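Local atomic coordinates of glycerol-3-phosphate dehydrogenase [NAD(P)+] (Coxiella burnetii, PDB entry 3K96), a protein that probably catalyses the NAD(P)H-dependent reduction of dihydroxyacetone phosphate to sn-glycerol 3-phosphate, the key precursor for phospholipid synthesis. Residues Leu229-Arg242 with Asp340-Ser352. Sequence-based numbering, arbitrary orientation.
Sequences LKLGSNARAALITR and DPQQAVQELLERS
In the helical C-terminal domain, the last modelled helix, 341-349, packs through Val345, Leu348 and Leu349 against the turn 229-232 and the first turns of helix 233-253. The two segment axes approach to 11.2 Å and cross at 66°. At the turn, Leu229 CD1 sits 3.7 Å from Gln342 CA, and its CD2 lies against Gln342 CB. Val345 spreads both methyls here: CG1, anti to the backbone N, presses on Leu231 CD1 at a tight 3.4 Å, while CG2 meets Leu229 CD1. Leu349 splits likewise, CD1 resting 3.9 Å from Ala235 CB and CD2 equally far from Leu239 CD2, the two leucines crossing nearly at right angles. At the C-terminal end of helix 341-349, Arg242 NH2 gives a weak hydrogen bond to Leu348 O (3.0 Å, 130° at the hydrogen), with that carbonyl at the guanidinium edge. Arg351, poorly ordered, runs past Arg242 in the opposite direction, its CD over one guanidinium face; the like charges lie close, NE to NE 3.8 Å, with guanidinium planes 50° apart. A water donating to Ala238 O accepts a weak bond from Arg351 NH2. Val345 also touches Ile225 of helix 206-228, and Leu348 Leu327 of helix 326-336, apolar helix packing of an all-helical domain beside the Rossmann-type nucleotide-binding domain.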
loop_
_atom_site.group_PDB
_atom_site.type_symbol
_atom_site.label_atom_id
_atom_site.label_comp_id
_atom_site.label_asym_id
_atom_site.label_seq_id
_atom_site.Cartn_x
_atom_site.Cartn_y
_atom_site.Cartn_z
ATOM N N LEU A 229 16.544 -5.395 -7.924
ATOM C CA LEU A 229 17.147 -4.682 -9.050
ATOM C C LEU A 229 17.363 -3.212 -8.676
ATOM O O LEU A 229 17.831 -2.438 -9.498
ATOM C CB LEU A 229 16.230 -4.760 -10.268
ATOM C CG LEU A 229 16.061 -6.115 -10.965
ATOM C CD1 LEU A 229 14.772 -6.169 -11.803
ATOM C CD2 LEU A 229 17.327 -6.409 -11.829
ATOM N N LYS A 230 16.987 -2.826 -7.446
ATOM C CA LYS A 230 17.143 -1.444 -6.967
ATOM C C LYS A 230 16.416 -0.473 -7.872
ATOM O O LYS A 230 16.916 0.617 -8.126
ATOM C CB LYS A 230 18.602 -0.998 -6.966
ATOM C CG LYS A 230 19.569 -1.908 -6.280
ATOM C CD LYS A 230 19.444 -1.896 -4.807
ATOM C CE LYS A 230 20.720 -2.528 -4.226
ATOM N NZ LYS A 230 20.602 -2.751 -2.766
ATOM N N LEU A 231 15.243 -0.851 -8.361
ATOM C CA LEU A 231 14.490 0.033 -9.254
ATOM C C LEU A 231 13.813 1.175 -8.490
ATOM O O LEU A 231 13.268 2.105 -9.105
ATOM C CB LEU A 231 13.486 -0.760 -10.084
ATOM C CG LEU A 231 14.152 -1.697 -11.095
ATOM C CD1 LEU A 231 13.119 -2.473 -11.886
ATOM C CD2 LEU A 231 15.083 -0.899 -12.056
ATOM N N GLY A 232 13.870 1.113 -7.161
ATOM C CA GLY A 232 13.327 2.176 -6.300
ATOM C C GLY A 232 11.884 2.058 -5.795
ATOM O O GLY A 232 11.102 1.216 -6.253
ATOM N N SER A 233 11.553 2.937 -4.847
ATOM C CA SER A 233 10.253 2.976 -4.208
ATOM C C SER A 233 9.096 3.406 -5.088
ATOM O O SER A 233 7.985 2.917 -4.895
ATOM C CB SER A 233 10.318 3.839 -2.969
ATOM O OG SER A 233 11.223 3.235 -2.077
ATOM N N ASN A 234 9.352 4.301 -6.044
ATOM C CA ASN A 234 8.313 4.737 -6.979
ATOM C C ASN A 234 7.864 3.547 -7.819
ATOM O O ASN A 234 6.655 3.317 -7.997
ATOM C CB ASN A 234 8.811 5.854 -7.929
ATOM C CG ASN A 234 9.052 7.191 -7.224
ATOM O OD1 ASN A 234 8.593 7.417 -6.080
ATOM N ND2 ASN A 234 9.765 8.100 -7.909
ATOM N N ALA A 235 8.835 2.805 -8.352
ATOM C CA ALA A 235 8.538 1.634 -9.177
ATOM C C ALA A 235 7.792 0.554 -8.344
ATOM O O ALA A 235 6.875 -0.102 -8.841
ATOM C CB ALA A 235 9.810 1.057 -9.791
ATOM N N ARG A 236 8.166 0.400 -7.091
ATOM C CA ARG A 236 7.494 -0.584 -6.247
ATOM C C ARG A 236 6.041 -0.193 -6.062
ATOM O O ARG A 236 5.180 -1.032 -6.157
ATOM C CB ARG A 236 8.190 -0.734 -4.900
ATOM C CG ARG A 236 7.509 -1.747 -3.979
ATOM C CD ARG A 236 8.304 -2.014 -2.750
ATOM N NE ARG A 236 8.399 -0.852 -1.894
ATOM C CZ ARG A 236 9.110 -0.804 -0.768
ATOM N NH1 ARG A 236 9.799 -1.857 -0.372
ATOM N NH2 ARG A 236 9.126 0.299 -0.035
ATOM N N ALA A 237 5.760 1.086 -5.834
ATOM C CA ALA A 237 4.384 1.540 -5.624
ATOM C C ALA A 237 3.564 1.335 -6.888
ATOM O O ALA A 237 2.410 0.934 -6.829
ATOM C CB ALA A 237 4.350 3.024 -5.187
ATOM N N ALA A 238 4.167 1.606 -8.039
ATOM C CA ALA A 238 3.489 1.409 -9.316
ATOM C C ALA A 238 3.144 -0.091 -9.510
ATOM O O ALA A 238 2.072 -0.432 -10.005
ATOM C CB ALA A 238 4.356 1.914 -10.458
ATOM N N LEU A 239 4.065 -0.974 -9.146
ATOM C CA LEU A 239 3.829 -2.424 -9.240
ATOM C C LEU A 239 2.769 -2.894 -8.233
ATOM O O LEU A 239 1.972 -3.779 -8.540
ATOM C CB LEU A 239 5.125 -3.215 -9.038
ATOM C CG LEU A 239 6.171 -3.042 -10.168
ATOM C CD1 LEU A 239 7.535 -3.644 -9.809
ATOM C CD2 LEU A 239 5.644 -3.652 -11.433
ATOM N N ILE A 240 2.748 -2.313 -7.042
ATOM C CA ILE A 240 1.695 -2.671 -6.070
ATOM C C ILE A 240 0.327 -2.255 -6.652
ATOM O O ILE A 240 -0.655 -3.005 -6.609
ATOM C CB ILE A 240 1.955 -2.015 -4.694
ATOM C CG1 ILE A 240 3.164 -2.689 -4.023
ATOM C CG2 ILE A 240 0.727 -2.135 -3.807
ATOM C CD1 ILE A 240 3.678 -1.987 -2.685
ATOM N N THR A 241 0.284 -1.065 -7.248
ATOM C CA THR A 241 -0.934 -0.577 -7.838
ATOM C C THR A 241 -1.383 -1.534 -8.949
ATOM O O THR A 241 -2.555 -1.898 -9.017
ATOM C CB THR A 241 -0.753 0.845 -8.371
ATOM O OG1 THR A 241 -0.371 1.714 -7.296
ATOM C CG2 THR A 241 -2.028 1.346 -8.998
ATOM N N ARG A 242 -0.467 -1.945 -9.820
ATOM C CA ARG A 242 -0.833 -2.880 -10.894
ATOM C C ARG A 242 -1.226 -4.225 -10.328
ATOM O O ARG A 242 -2.098 -4.899 -10.853
ATOM C CB ARG A 242 0.294 -3.093 -11.893
ATOM C CG ARG A 242 0.584 -1.899 -12.757
ATOM C CD ARG A 242 1.200 -2.376 -14.057
ATOM N NE ARG A 242 0.247 -3.227 -14.788
ATOM C CZ ARG A 242 0.534 -3.888 -15.906
ATOM N NH1 ARG A 242 -0.402 -4.637 -16.484
ATOM N NH2 ARG A 242 1.758 -3.811 -16.446
ATOM N N ASP A 340 14.982 -13.244 -17.887
ATOM C CA ASP A 340 15.864 -12.335 -17.157
ATOM C C ASP A 340 15.027 -11.361 -16.336
ATOM O O ASP A 340 14.128 -10.715 -16.870
ATOM C CB ASP A 340 16.703 -11.514 -18.128
ATOM C CG ASP A 340 17.484 -10.452 -17.431
ATOM O OD1 ASP A 340 18.260 -10.806 -16.514
ATOM O OD2 ASP A 340 17.329 -9.268 -17.788
ATOM N N PRO A 341 15.313 -11.255 -15.030
ATOM C CA PRO A 341 14.547 -10.381 -14.129
ATOM C C PRO A 341 14.479 -8.918 -14.543
ATOM O O PRO A 341 13.398 -8.335 -14.515
ATOM C CB PRO A 341 15.294 -10.534 -12.797
ATOM C CG PRO A 341 15.777 -11.926 -12.846
ATOM C CD PRO A 341 16.185 -12.168 -14.268
ATOM N N GLN A 342 15.609 -8.323 -14.910
ATOM C CA GLN A 342 15.574 -6.934 -15.327
ATOM C C GLN A 342 14.653 -6.757 -16.528
ATOM O O GLN A 342 13.776 -5.899 -16.515
ATOM C CB GLN A 342 16.960 -6.372 -15.625
ATOM C CG GLN A 342 16.918 -4.914 -16.041
ATOM C CD GLN A 342 18.287 -4.273 -16.108
ATOM O OE1 GLN A 342 19.170 -4.565 -15.292
ATOM N NE2 GLN A 342 18.460 -3.362 -17.056
ATOM N N GLN A 343 14.812 -7.596 -17.537
ATOM C CA GLN A 343 13.961 -7.480 -18.702
ATOM C C GLN A 343 12.496 -7.663 -18.300
ATOM O O GLN A 343 11.627 -6.939 -18.774
ATOM C CB GLN A 343 14.340 -8.515 -19.757
ATOM C CG GLN A 343 13.332 -8.605 -20.894
ATOM C CD GLN A 343 13.539 -9.831 -21.757
ATOM O OE1 GLN A 343 14.595 -10.456 -21.721
ATOM N NE2 GLN A 343 12.522 -10.189 -22.525
ATOM N N ALA A 344 12.224 -8.620 -17.415
ATOM C CA ALA A 344 10.846 -8.901 -16.996
ATOM C C ALA A 344 10.155 -7.697 -16.327
ATOM O O ALA A 344 8.997 -7.378 -16.622
ATOM C CB ALA A 344 10.794 -10.135 -16.061
ATOM N N VAL A 345 10.857 -7.044 -15.419
ATOM C CA VAL A 345 10.258 -5.926 -14.708
ATOM C C VAL A 345 10.144 -4.732 -15.628
ATOM O O VAL A 345 9.195 -3.944 -15.510
ATOM C CB VAL A 345 10.999 -5.580 -13.420
ATOM C CG1 VAL A 345 10.375 -4.347 -12.764
ATOM C CG2 VAL A 345 10.969 -6.795 -12.432
ATOM N N GLN A 346 11.099 -4.569 -16.543
ATOM C CA GLN A 346 11.028 -3.438 -17.476
ATOM C C GLN A 346 9.891 -3.622 -18.489
ATOM O O GLN A 346 9.348 -2.638 -18.999
ATOM C CB GLN A 346 12.380 -3.160 -18.141
ATOM C CG GLN A 346 13.396 -2.553 -17.167
ATOM C CD GLN A 346 14.709 -2.175 -17.818
ATOM O OE1 GLN A 346 15.585 -1.611 -17.172
ATOM N NE2 GLN A 346 14.850 -2.477 -19.102
ATOM N N GLU A 347 9.543 -4.871 -18.804
ATOM C CA GLU A 347 8.379 -5.125 -19.668
ATOM C C GLU A 347 7.107 -4.769 -18.887
ATOM O O GLU A 347 6.175 -4.226 -19.453
ATOM C CB GLU A 347 8.313 -6.582 -20.158
ATOM C CG GLU A 347 9.369 -6.934 -21.210
ATOM C CD GLU A 347 9.422 -8.434 -21.552
ATOM O OE1 GLU A 347 8.573 -9.217 -21.065
ATOM O OE2 GLU A 347 10.333 -8.834 -22.306
ATOM N N LEU A 348 7.071 -5.070 -17.594
ATOM C CA LEU A 348 5.891 -4.746 -16.772
ATOM C C LEU A 348 5.696 -3.243 -16.592
ATOM O O LEU A 348 4.570 -2.743 -16.694
ATOM C CB LEU A 348 5.983 -5.379 -15.386
ATOM C CG LEU A 348 5.781 -6.889 -15.308
ATOM C CD1 LEU A 348 5.985 -7.362 -13.875
ATOM C CD2 LEU A 348 4.389 -7.236 -15.829
ATOM N N LEU A 349 6.783 -2.532 -16.302
ATOM C CA LEU A 349 6.714 -1.087 -16.076
ATOM C C LEU A 349 6.488 -0.298 -17.365
ATOM O O LEU A 349 5.761 0.686 -17.352
ATOM C CB LEU A 349 7.965 -0.563 -15.345
ATOM C CG LEU A 349 8.122 -0.959 -13.870
ATOM C CD1 LEU A 349 9.489 -0.597 -13.321
ATOM C CD2 LEU A 349 7.026 -0.334 -13.015
ATOM N N GLU A 350 7.079 -0.736 -18.466
ATOM C CA GLU A 350 6.933 -0.017 -19.724
ATOM C C GLU A 350 5.677 -0.456 -20.476
ATOM O O GLU A 350 5.721 -1.050 -21.546
ATOM C CB GLU A 350 8.215 -0.151 -20.529
ATOM C CG GLU A 350 9.389 0.460 -19.750
ATOM C CD GLU A 350 10.738 0.286 -20.419
ATOM O OE1 GLU A 350 10.785 -0.129 -21.604
ATOM O OE2 GLU A 350 11.755 0.569 -19.744
ATOM N N ARG A 351 4.558 -0.084 -19.862
ATOM C CA ARG A 351 3.187 -0.401 -20.251
ATOM C C ARG A 351 2.572 0.671 -21.155
ATOM O O ARG A 351 2.992 1.839 -21.135
ATOM C CB ARG A 351 2.386 -0.401 -18.956
ATOM C CG ARG A 351 0.978 -0.933 -18.952
ATOM C CD ARG A 351 0.252 -0.242 -17.793
ATOM N NE ARG A 351 1.138 -0.051 -16.632
ATOM C CZ ARG A 351 0.950 0.864 -15.671
ATOM N NH1 ARG A 351 -0.092 1.697 -15.722
ATOM N NH2 ARG A 351 1.825 0.969 -14.660
ATOM N N SER A 352 1.534 0.268 -21.895
ATOM C CA SER A 352 0.796 1.160 -22.798
ATOM C C SER A 352 -0.503 1.650 -22.139
ATOM O O SER A 352 -0.666 2.843 -21.849
ATOM C CB SER A 352 0.469 0.425 -24.103
ATOM O OG SER A 352 1.652 -0.059 -24.719
HETATM O O HOH W 1 1.096 1.352 -11.907
#